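Side-chain contacts in conserved hypothetical protein (Caulobacter vibrioides, PDB 1XFJ), which probably acts as a purine nucleoside phosphorylase of the YfiH/LACC1 family, splitting inosine and methylthioadenosine with phosphate and deaminating adenosine: residues A[225-229]-A[230-234]; A[236-239]-A[240-243]; A[247-250]-A[251-254]; A[202-206]-A[207-211]; A[52-55]-A[56-60]. All blocks are in the same frame, centred on the assembly; numbering follows the deposited sequence.

In the fold
All five contacts are local, and their chemistry follows their place in the fold. Contact 4, where strand 201-204 runs into helix 206-216, is buried and largely apolar, with an aspartate cap at its start. Contacts 1, 2 and 3 follow one another along the chain from the loop after strand 221-224, through helix 239-244, to strand 253-259; they touch in turn, are only partly buried, and each rests on an arginine. R241 of contact 2 also binds carbonyls of contact 1. Contact 5, on helix 49-62, is a helical salt bridge that meets contact 3 through I59 and L254 and lies across the chain from contact 4, about 30 Å between centres.

Contact 1: A[225-229]-A[230-234]; sequences VGRDT and RAEEE. With ACT (acetate ion), chain B.
The backbone of 225-234 turns without forming a regular helix: D228 and A231 bring their CA atoms to 5.4 Å, and E232 N donates to D228 O at 3.0 Å. That turn sets E232 beside R227, and the two side chains cross at about a right angle. The guanidinium grips the carboxylate side-on. R227 NE reaches E232 OE2 at 2.9 Å, nearly straight (164°) and on the syn side of the acid, while R227 NH2 reaches E232 OE1 at 3.0 Å. The two planes are 30° apart, in keeping with NH2 meeting OE1 from above the carboxylate plane. Bends at chi2 and chi3 fold the arginine back to present this edge. An acetate ion, probably from the crystallisation liquor, takes another part of the same rim: R227 NH2 donates to acetate O at 3.2 Å, with weaker bonds from NH1. W235 adds a cation-pi contact.

D228 OD1 receives weak bonds from R230 N and A231 N. The strongest partner of D228 is S171, whose OG bonds OD2; G168 N also bonds OD1. T229 OG1 is bonded to D113. The positive charge of R227 is probably largely balanced by E232 and the acetate, whose presence shows that the NH1/NH2 edge of the guanidinium can receive a small anion.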
# COMPACT_ATOMS: atom_id res chain seq x y z
N VAL A 225 -2.97 -7.79 7.41
CA VAL A 225 -4.35 -7.70 7.90
C VAL A 225 -5.22 -8.84 7.38
O VAL A 225 -6.35 -9.02 7.84
CB VAL A 225 -4.99 -6.35 7.52
CG1 VAL A 225 -4.20 -5.22 8.15
CG2 VAL A 225 -5.05 -6.20 6.01
N GLY A 226 -4.70 -9.60 6.43
CA GLY A 226 -5.43 -10.74 5.90
C GLY A 226 -6.72 -10.47 5.16
O GLY A 226 -7.70 -11.21 5.32
N ARG A 227 -6.75 -9.42 4.35
CA ARG A 227 -7.93 -9.10 3.55
C ARG A 227 -7.53 -9.21 2.08
O ARG A 227 -6.51 -8.64 1.67
CB ARG A 227 -8.44 -7.68 3.88
CG ARG A 227 -8.90 -7.50 5.33
CD ARG A 227 -10.06 -8.43 5.67
NE ARG A 227 -11.29 -8.05 4.96
CZ ARG A 227 -12.12 -7.09 5.36
NH1 ARG A 227 -11.86 -6.40 6.46
NH2 ARG A 227 -13.20 -6.81 4.65
N ASP A 228 -8.31 -9.96 1.31
CA ASP A 228 -8.04 -10.21 -0.11
C ASP A 228 -8.84 -9.27 -1.02
O ASP A 228 -10.05 -9.41 -1.15
CB ASP A 228 -8.40 -11.66 -0.44
CG ASP A 228 -7.88 -12.12 -1.78
OD1 ASP A 228 -7.71 -11.29 -2.69
OD2 ASP A 228 -7.64 -13.34 -1.93
N THR A 229 -8.15 -8.33 -1.65
CA THR A 229 -8.80 -7.36 -2.53
C THR A 229 -9.59 -7.99 -3.67
O THR A 229 -10.71 -7.57 -3.98
CB THR A 229 -7.77 -6.39 -3.14
OG1 THR A 229 -6.70 -7.14 -3.73
CG2 THR A 229 -7.20 -5.48 -2.06
N ARG A 230 -9.00 -9.00 -4.31
CA ARG A 230 -9.65 -9.66 -5.43
C ARG A 230 -10.90 -10.44 -5.02
O ARG A 230 -11.90 -10.44 -5.74
CB ARG A 230 -8.66 -10.60 -6.12
CG ARG A 230 -9.21 -11.32 -7.35
CD ARG A 230 -9.87 -12.64 -6.99
NE ARG A 230 -10.33 -13.37 -8.17
CZ ARG A 230 -11.47 -13.11 -8.82
NH1 ARG A 230 -12.27 -12.13 -8.41
NH2 ARG A 230 -11.80 -13.82 -9.89
N ALA A 231 -10.82 -11.09 -3.87
CA ALA A 231 -11.93 -11.90 -3.38
C ALA A 231 -13.09 -11.13 -2.77
O ALA A 231 -14.24 -11.56 -2.89
CB ALA A 231 -11.40 -12.91 -2.37
N GLU A 232 -12.81 -10.01 -2.12
CA GLU A 232 -13.87 -9.23 -1.47
C GLU A 232 -14.29 -7.98 -2.24
O GLU A 232 -13.95 -6.86 -1.86
CB GLU A 232 -13.42 -8.83 -0.07
CG GLU A 232 -12.94 -9.99 0.78
CD GLU A 232 -12.62 -9.57 2.20
OE1 GLU A 232 -13.56 -9.19 2.93
OE2 GLU A 232 -11.43 -9.62 2.58
N GLU A 233 -15.05 -8.19 -3.31
CA GLU A 233 -15.54 -7.10 -4.15
C GLU A 233 -16.41 -6.13 -3.36
O GLU A 233 -16.55 -4.97 -3.74
CB GLU A 233 -16.31 -7.69 -5.33
CG GLU A 233 -17.00 -6.67 -6.22
CD GLU A 233 -17.62 -7.30 -7.44
OE1 GLU A 233 -18.27 -8.37 -7.30
OE2 GLU A 233 -17.48 -6.74 -8.55
N GLU A 234 -16.99 -6.61 -2.27
CA GLU A 234 -17.85 -5.79 -1.42
C GLU A 234 -17.06 -4.64 -0.82
O GLU A 234 -17.58 -3.53 -0.65
CB GLU A 234 -18.42 -6.65 -0.29
CG GLU A 234 -19.20 -5.88 0.78
CD GLU A 234 -19.55 -6.73 1.99
OE1 GLU A 234 -19.30 -7.95 1.96
OE2 GLU A 234 -20.08 -6.17 2.98
C ACT B . -14.12 -3.71 7.10
O ACT B . -14.68 -4.74 6.64
OXT ACT B . -13.21 -3.63 7.99
CH3 ACT B . -14.57 -2.39 6.52

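Contact 2: A[236-239]-A[240-243]; sequences FFSN and RRAF
The R241 guanidinium has S238 CB over one face, 3.5 Å above its plane and offset toward the rim, and F236 O at its edge. The edge bond is short and straight: R241 NH2 donates to F236 O at 2.6 Å with an angle of 171°, in the carbonyl plane and close to the guanidinium plane as well. The R241 chain runs out from the helix with CG opposite the backbone nitrogen (chi1 -162°) and turns at chi3 (61°), which carries the flat group back over S238 to the residues just before the helix. R241 NH1 binds the carbonyls of T229 and R230, so several backbone oxygens share one cation and fix its rotation.

S238 is the N-cap of helix 239-244. Its hydroxyl oxygen accepts from R241 N at 3.2 Å and is also hydrogen-bonded to D113 OD1, the stronger polar partner. D113 OD2 meets R240 N, so this one carboxylate serves both the cap residue and an amide of the first turn. Regular helical bonds follow at once: A242 N to S238 O at 2.9 Å, and F243 N to N239 O at 2.9 Å. R240 turns elsewhere, its chain bent at chi2 and chi3, and NH1 finds the carbonyl of E173.

The helix start is thus tied to the loop 225-234 through R241 and to the residues after strand 106-111 through D113. F236 and F237 pack against L253 of strand 253-259, and N239 lies against Y250 in the loop that leads into that strand.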
# COMPACT_ATOMS: atom_id res chain seq x y z
N PHE A 236 -13.28 -4.08 -1.65
CA PHE A 236 -12.08 -3.61 -2.35
C PHE A 236 -12.10 -3.61 -3.87
O PHE A 236 -12.76 -4.43 -4.50
CB PHE A 236 -10.88 -4.45 -1.90
CG PHE A 236 -10.74 -4.55 -0.40
CD1 PHE A 236 -10.42 -3.43 0.36
CD2 PHE A 236 -10.96 -5.76 0.24
CE1 PHE A 236 -10.32 -3.52 1.75
CE2 PHE A 236 -10.87 -5.86 1.64
CZ PHE A 236 -10.55 -4.73 2.39
N PHE A 237 -11.36 -2.66 -4.44
CA PHE A 237 -11.19 -2.55 -5.88
C PHE A 237 -10.13 -3.61 -6.16
O PHE A 237 -9.36 -3.96 -5.26
CB PHE A 237 -10.62 -1.19 -6.29
CG PHE A 237 -11.55 -0.03 -6.04
CD1 PHE A 237 -12.80 0.01 -6.64
CD2 PHE A 237 -11.14 1.03 -5.24
CE1 PHE A 237 -13.65 1.11 -6.43
CE2 PHE A 237 -11.97 2.12 -5.04
CZ PHE A 237 -13.23 2.16 -5.63
N SER A 238 -10.07 -4.11 -7.39
CA SER A 238 -9.08 -5.14 -7.74
C SER A 238 -8.71 -5.11 -9.22
O SER A 238 -9.57 -5.29 -10.09
CB SER A 238 -9.61 -6.52 -7.39
OG SER A 238 -8.74 -7.54 -7.86
N ASN A 239 -7.43 -4.87 -9.50
CA ASN A 239 -6.95 -4.83 -10.88
C ASN A 239 -7.16 -6.19 -11.55
O ASN A 239 -7.55 -6.26 -12.73
CB ASN A 239 -5.46 -4.46 -10.89
CG ASN A 239 -4.82 -4.64 -12.26
OD1 ASN A 239 -5.29 -4.10 -13.26
ND2 ASN A 239 -3.73 -5.40 -12.30
N ARG A 240 -6.93 -7.27 -10.81
CA ARG A 240 -7.11 -8.60 -11.39
C ARG A 240 -8.57 -8.85 -11.71
O ARG A 240 -8.90 -9.40 -12.77
CB ARG A 240 -6.58 -9.68 -10.43
CG ARG A 240 -6.69 -11.11 -10.96
CD ARG A 240 -6.16 -11.24 -12.39
NE ARG A 240 -4.76 -10.83 -12.54
CZ ARG A 240 -3.71 -11.57 -12.17
NH1 ARG A 240 -3.89 -12.77 -11.64
NH2 ARG A 240 -2.48 -11.11 -12.36
N ARG A 241 -9.47 -8.45 -10.82
CA ARG A 241 -10.89 -8.65 -11.09
C ARG A 241 -11.29 -7.80 -12.29
O ARG A 241 -12.10 -8.23 -13.12
CB ARG A 241 -11.72 -8.27 -9.86
CG ARG A 241 -13.12 -8.84 -9.86
CD ARG A 241 -13.76 -8.72 -8.49
NE ARG A 241 -13.87 -7.32 -8.09
CZ ARG A 241 -13.36 -6.81 -6.98
NH1 ARG A 241 -12.70 -7.58 -6.12
NH2 ARG A 241 -13.51 -5.52 -6.72
N ALA A 242 -10.72 -6.61 -12.39
CA ALA A 242 -11.01 -5.71 -13.50
C ALA A 242 -10.56 -6.36 -14.81
O ALA A 242 -11.23 -6.26 -15.83
CB ALA A 242 -10.30 -4.38 -13.31
N PHE A 243 -9.41 -7.03 -14.76
CA PHE A 243 -8.86 -7.70 -15.93
C PHE A 243 -9.81 -8.79 -16.41
O PHE A 243 -10.12 -8.87 -17.60
CB PHE A 243 -7.51 -8.33 -15.58
CG PHE A 243 -6.96 -9.21 -16.67
CD1 PHE A 243 -6.56 -8.68 -17.88
CD2 PHE A 243 -6.87 -10.59 -16.48
CE1 PHE A 243 -6.08 -9.50 -18.90
CE2 PHE A 243 -6.39 -11.42 -17.49
CZ PHE A 243 -5.99 -10.87 -18.70

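Contact 3: A[247-250]-A[251-254]; sequences DGDY and GRLL
R252 meets D249 and Y250 in the segment leading into strand 253-259, a central strand of the five-stranded mixed sheet. Its NH2 donates to D249 OD1 at 3.0 Å, using the syn lone pair of the acid, while the oxygen lies in the guanidinium plane. Carboxylate and guanidinium planes stand 88° apart, and a single N-H, from NH2, reaches the acid. R252 NE, on the same edge, turns to the backbone, donating to Y250 O at 2.9 Å from above the carbonyl plane. A bend at chi2 folds the arginine back over the chain to reach both.

The Y250 ring lies against the same group, its CE1 over one guanidinium face and the two planes inclined by 39°. The ring gets there because chi1 is 44°, with CG between the backbone nitrogen and the carbonyl carbon.

In the second shell, D249 OD2 is hydrogen-bonded to Y36 OH, its strongest partner, and to Q46 N, which fixes the carboxylate. R252 N is held by N40 OD1, and Y250 packs on A242 of helix 239-244. The closest approach of ring to arginine is Y250 CE1 to R252 NE, 3.2 Å.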
# COMPACT_ATOMS: atom_id res chain seq x y z
N ASP A 247 -12.77 -4.68 -17.72
CA ASP A 247 -12.94 -3.26 -17.45
C ASP A 247 -11.61 -2.67 -17.91
O ASP A 247 -10.56 -3.28 -17.73
CB ASP A 247 -13.13 -2.98 -15.95
CG ASP A 247 -14.37 -3.65 -15.38
OD1 ASP A 247 -15.39 -3.75 -16.09
OD2 ASP A 247 -14.32 -4.07 -14.20
N GLY A 248 -11.66 -1.49 -18.52
CA GLY A 248 -10.43 -0.88 -19.00
C GLY A 248 -9.73 -0.05 -17.95
O GLY A 248 -8.76 0.64 -18.24
N ASP A 249 -10.21 -0.13 -16.71
CA ASP A 249 -9.61 0.63 -15.61
C ASP A 249 -10.19 0.11 -14.30
O ASP A 249 -11.01 -0.81 -14.30
CB ASP A 249 -9.94 2.12 -15.79
CG ASP A 249 -9.13 3.02 -14.87
OD1 ASP A 249 -7.99 2.65 -14.51
OD2 ASP A 249 -9.64 4.11 -14.53
N TYR A 250 -9.75 0.69 -13.19
CA TYR A 250 -10.24 0.26 -11.88
C TYR A 250 -10.01 1.35 -10.85
O TYR A 250 -9.17 2.22 -11.04
CB TYR A 250 -9.52 -1.02 -11.46
CG TYR A 250 -8.03 -0.98 -11.72
CD1 TYR A 250 -7.15 -0.44 -10.78
CD2 TYR A 250 -7.51 -1.43 -12.93
CE1 TYR A 250 -5.78 -0.34 -11.06
CE2 TYR A 250 -6.15 -1.34 -13.21
CZ TYR A 250 -5.29 -0.80 -12.28
OH TYR A 250 -3.95 -0.70 -12.58
N GLY A 251 -10.78 1.29 -9.77
CA GLY A 251 -10.63 2.26 -8.71
C GLY A 251 -9.38 1.93 -7.92
O GLY A 251 -8.89 0.80 -7.97
N ARG A 252 -8.85 2.92 -7.20
CA ARG A 252 -7.64 2.73 -6.40
C ARG A 252 -7.94 2.96 -4.92
O ARG A 252 -8.61 3.94 -4.55
CB ARG A 252 -6.54 3.71 -6.84
CG ARG A 252 -6.44 3.90 -8.35
CD ARG A 252 -6.24 2.59 -9.09
NE ARG A 252 -6.41 2.76 -10.53
CZ ARG A 252 -5.56 3.41 -11.31
NH1 ARG A 252 -4.46 3.96 -10.79
NH2 ARG A 252 -5.80 3.53 -12.61
N LEU A 253 -7.44 2.06 -4.08
CA LEU A 253 -7.63 2.15 -2.63
C LEU A 253 -6.46 2.90 -2.01
O LEU A 253 -5.32 2.73 -2.42
CB LEU A 253 -7.66 0.75 -2.03
CG LEU A 253 -8.72 -0.21 -2.56
CD1 LEU A 253 -8.32 -1.64 -2.21
CD2 LEU A 253 -10.07 0.16 -1.97
N LEU A 254 -6.75 3.71 -1.00
CA LEU A 254 -5.68 4.44 -0.33
C LEU A 254 -5.40 3.80 1.03
O LEU A 254 -6.29 3.27 1.67
CB LEU A 254 -6.08 5.90 -0.11
CG LEU A 254 -4.91 6.77 0.38
CD1 LEU A 254 -3.95 6.98 -0.77
CD2 LEU A 254 -5.42 8.11 0.89

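Contact 4: A[202-206]-A[207-211]; sequences RFFDL and PAFVL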
# COMPACT_ATOMS: atom_id res chain seq x y z
N ARG A 202 1.11 -20.89 -11.17
CA ARG A 202 1.44 -20.95 -9.76
C ARG A 202 0.64 -19.85 -9.08
O ARG A 202 0.19 -18.92 -9.74
CB ARG A 202 2.92 -20.66 -9.52
CG ARG A 202 3.89 -21.64 -10.15
CD ARG A 202 3.97 -22.94 -9.37
NE ARG A 202 5.06 -23.77 -9.85
CZ ARG A 202 5.08 -24.37 -11.04
NH1 ARG A 202 4.05 -24.24 -11.87
NH2 ARG A 202 6.13 -25.09 -11.41
N PHE A 203 0.44 -19.98 -7.77
CA PHE A 203 -0.24 -18.94 -7.00
C PHE A 203 0.88 -18.31 -6.19
O PHE A 203 1.65 -19.02 -5.53
CB PHE A 203 -1.30 -19.54 -6.07
CG PHE A 203 -2.63 -19.76 -6.74
CD1 PHE A 203 -3.40 -18.69 -7.18
CD2 PHE A 203 -3.12 -21.05 -6.92
CE1 PHE A 203 -4.63 -18.90 -7.80
CE2 PHE A 203 -4.35 -21.27 -7.54
CZ PHE A 203 -5.11 -20.19 -7.98
N PHE A 204 0.98 -16.99 -6.25
CA PHE A 204 2.02 -16.28 -5.52
C PHE A 204 1.45 -15.66 -4.25
O PHE A 204 0.38 -15.05 -4.28
CB PHE A 204 2.62 -15.19 -6.40
CG PHE A 204 3.70 -14.37 -5.74
CD1 PHE A 204 4.81 -14.99 -5.18
CD2 PHE A 204 3.61 -12.98 -5.71
CE1 PHE A 204 5.83 -14.23 -4.60
CE2 PHE A 204 4.63 -12.22 -5.14
CZ PHE A 204 5.73 -12.84 -4.58
N ASP A 205 2.17 -15.83 -3.15
CA ASP A 205 1.75 -15.29 -1.86
C ASP A 205 2.46 -13.95 -1.66
O ASP A 205 3.51 -13.88 -1.02
CB ASP A 205 2.13 -16.26 -0.74
CG ASP A 205 1.43 -15.95 0.57
OD1 ASP A 205 1.04 -14.78 0.77
OD2 ASP A 205 1.29 -16.87 1.41
N LEU A 206 1.88 -12.89 -2.21
CA LEU A 206 2.47 -11.56 -2.10
C LEU A 206 2.62 -11.06 -0.66
O LEU A 206 3.71 -10.65 -0.26
CB LEU A 206 1.62 -10.55 -2.90
CG LEU A 206 2.13 -9.11 -2.93
CD1 LEU A 206 3.49 -9.04 -3.59
CD2 LEU A 206 1.13 -8.25 -3.68
N PRO A 207 1.54 -11.09 0.13
CA PRO A 207 1.71 -10.61 1.51
C PRO A 207 2.81 -11.35 2.28
O PRO A 207 3.55 -10.73 3.03
CB PRO A 207 0.31 -10.81 2.12
CG PRO A 207 -0.27 -11.92 1.30
CD PRO A 207 0.17 -11.58 -0.10
N ALA A 208 2.92 -12.65 2.08
CA ALA A 208 3.95 -13.40 2.78
C ALA A 208 5.33 -12.96 2.30
O ALA A 208 6.27 -12.87 3.09
CB ALA A 208 3.76 -14.90 2.57
N PHE A 209 5.45 -12.68 1.01
CA PHE A 209 6.73 -12.25 0.47
C PHE A 209 7.09 -10.88 1.04
O PHE A 209 8.24 -10.62 1.39
CB PHE A 209 6.70 -12.16 -1.05
CG PHE A 209 8.00 -11.72 -1.65
CD1 PHE A 209 9.11 -12.56 -1.63
CD2 PHE A 209 8.14 -10.44 -2.18
CE1 PHE A 209 10.34 -12.14 -2.14
CE2 PHE A 209 9.37 -10.01 -2.69
CZ PHE A 209 10.47 -10.86 -2.67
N VAL A 210 6.10 -9.99 1.11
CA VAL A 210 6.33 -8.65 1.65
C VAL A 210 6.70 -8.72 3.13
O VAL A 210 7.54 -7.94 3.60
CB VAL A 210 5.08 -7.77 1.46
CG1 VAL A 210 5.29 -6.41 2.11
CG2 VAL A 210 4.79 -7.60 -0.03
N LEU A 211 6.09 -9.64 3.87
CA LEU A 211 6.41 -9.79 5.29
C LEU A 211 7.86 -10.25 5.41
O LEU A 211 8.57 -9.87 6.34
CB LEU A 211 5.47 -10.80 5.96
CG LEU A 211 4.05 -10.29 6.25
CD1 LEU A 211 3.16 -11.44 6.68
CD2 LEU A 211 4.11 -9.22 7.34
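F204, last residue of strand 201-204, extends its ring tip toward the helix that follows: F204 CZ touches F209 CB at 3.7 Å. The two rings meet obliquely, centroids 5.9 Å apart and planes inclined by 48°. Its chi1 of 179° swings the ring away from its own backbone nitrogen and forward along the chain, where L206 N lies over one face, offset toward the rim. F178 and F182 add further ring contacts, F178 edge-to-face with F204 and F182 edge-to-face with F209, so the pair belongs to a larger aromatic cluster.

D205 comes next, the N-cap of helix 206-216, where the chain passes from strand to helix. D205 OD1 accepts from A208 N at 3.1 Å, with the donor well above the carboxylate plane (59° out of it). The flat carboxylate is also pressed closely against carbon: D205 CG lies 3.2 Å from A208 CB, and OD1 is equally near P207 CG. The backbone carbonyl of D205 meanwhile accepts from F209 N at 3.1 Å, so side chain and main chain together satisfy two amides of the first turn.

L206 opens the helix proper, its carbonyl receiving V210 N at 2.8 Å. P207, which has no N-H to give, occupies the first turn, where no such donor is required. It sits against W224 of strand 221-224. L206 CD1 reaches V210 CG2 at 4.1 Å, one turn on, and both side chains also pack on A115 of strand 115-121.

Contact 5: A[52-55]-A[56-60]; sequences VEEN and RARIA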
# COMPACT_ATOMS: atom_id res chain seq x y z
N VAL A 52 -12.63 12.20 -7.74
CA VAL A 52 -11.39 11.70 -7.15
C VAL A 52 -10.91 12.67 -6.08
O VAL A 52 -10.49 12.26 -5.00
CB VAL A 52 -10.29 11.52 -8.21
CG1 VAL A 52 -8.97 11.18 -7.54
CG2 VAL A 52 -10.68 10.42 -9.20
N GLU A 53 -10.96 13.96 -6.39
CA GLU A 53 -10.53 14.96 -5.42
C GLU A 53 -11.42 14.96 -4.18
O GLU A 53 -10.93 15.15 -3.06
CB GLU A 53 -10.52 16.35 -6.06
CG GLU A 53 -9.39 16.51 -7.06
CD GLU A 53 -8.03 16.22 -6.44
OE1 GLU A 53 -7.65 16.91 -5.47
OE2 GLU A 53 -7.34 15.29 -6.92
N GLU A 54 -12.71 14.74 -4.37
CA GLU A 54 -13.64 14.71 -3.25
C GLU A 54 -13.34 13.49 -2.38
O GLU A 54 -13.39 13.58 -1.15
CB GLU A 54 -15.09 14.65 -3.75
CG GLU A 54 -16.14 14.30 -2.70
CD GLU A 54 -16.29 15.34 -1.60
OE1 GLU A 54 -15.87 16.50 -1.81
OE2 GLU A 54 -16.85 15.01 -0.54
N ASN A 55 -13.02 12.37 -3.01
CA ASN A 55 -12.71 11.17 -2.24
C ASN A 55 -11.45 11.40 -1.41
O ASN A 55 -11.39 11.03 -0.24
CB ASN A 55 -12.53 9.97 -3.17
CG ASN A 55 -13.81 9.61 -3.89
OD1 ASN A 55 -14.89 9.64 -3.30
ND2 ASN A 55 -13.70 9.25 -5.16
N ARG A 56 -10.44 12.02 -2.02
CA ARG A 56 -9.20 12.31 -1.32
C ARG A 56 -9.46 13.25 -0.15
O ARG A 56 -8.86 13.10 0.92
CB ARG A 56 -8.18 12.95 -2.28
CG ARG A 56 -7.52 11.98 -3.24
CD ARG A 56 -6.61 12.71 -4.23
NE ARG A 56 -5.65 13.56 -3.54
CZ ARG A 56 -4.34 13.31 -3.47
NH1 ARG A 56 -3.83 12.23 -4.05
NH2 ARG A 56 -3.55 14.15 -2.82
N ALA A 57 -10.35 14.21 -0.34
CA ALA A 57 -10.68 15.16 0.72
C ALA A 57 -11.36 14.45 1.89
O ALA A 57 -11.10 14.77 3.05
CB ALA A 57 -11.58 16.26 0.17
N ARG A 58 -12.22 13.49 1.58
CA ARG A 58 -12.91 12.75 2.63
C ARG A 58 -11.92 11.99 3.49
O ARG A 58 -12.04 11.96 4.72
CB ARG A 58 -13.92 11.78 2.01
CG ARG A 58 -15.01 12.49 1.26
CD ARG A 58 -16.15 11.58 0.85
NE ARG A 58 -17.27 12.40 0.40
CZ ARG A 58 -18.54 11.99 0.34
NH1 ARG A 58 -18.87 10.76 0.69
NH2 ARG A 58 -19.47 12.84 -0.05
N ILE A 59 -10.93 11.39 2.84
CA ILE A 59 -9.91 10.63 3.55
C ILE A 59 -9.07 11.58 4.40
O ILE A 59 -8.77 11.29 5.55
CB ILE A 59 -9.02 9.86 2.56
CG1 ILE A 59 -9.82 8.69 1.97
CG2 ILE A 59 -7.77 9.35 3.26
CD1 ILE A 59 -9.09 7.92 0.89
N ALA A 60 -8.70 12.72 3.82
CA ALA A 60 -7.90 13.70 4.54
C ALA A 60 -8.67 14.16 5.78
O ALA A 60 -8.10 14.34 6.85
CB ALA A 60 -7.60 14.90 3.64
O HOH W 1 -6.44 16.33 -3.13
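R58 and E54, one helical turn apart, are joined along the side of helix 49-62. From its CB, 3.5 Å from N55 O, R58 sets off opposite its carbonyl carbon (chi1 -64°). CG passes close over the preceding turn, 3.1 Å from E54 O, and CD continues the extended chain past the E54 carboxylate. NE makes the principal bond, donating to E54 OE2 at 2.8 Å, almost straight at 174°. The oxygen lies in the guanidinium plane and offers its anti lone pair, the one away from its twin. NH2 adds a weak bond to the same OE2, and NH1, at the other end, is held by G29 O. Carboxylate and guanidinium planes are 81° apart, and OE2 alone takes the bond from NE and the weak one from NH2. E54 meets the arginine by bending at chi2.

This is the i to i+4 salt bridge of an alpha-helix, laid over the regular backbone bonds R56 N to V52 O, A57 N to E53 O, R58 N to E54 O and I59 N to N55 O.

On a different side, E53 and R56 lie side by side. E53 OE2 comes only to 3.8 Å from R56 CD, well out of the guanidinium plane, and a water links the two: it donates to E53 OE1 at 2.7 Å and accepts from R56 NE at 2.9 Å. The stronger partner of E53 is R43, whose NE forms a salt bridge with OE2. N55 faces the loops instead, its amide bonded to N40 O, S32 OG and V31 N.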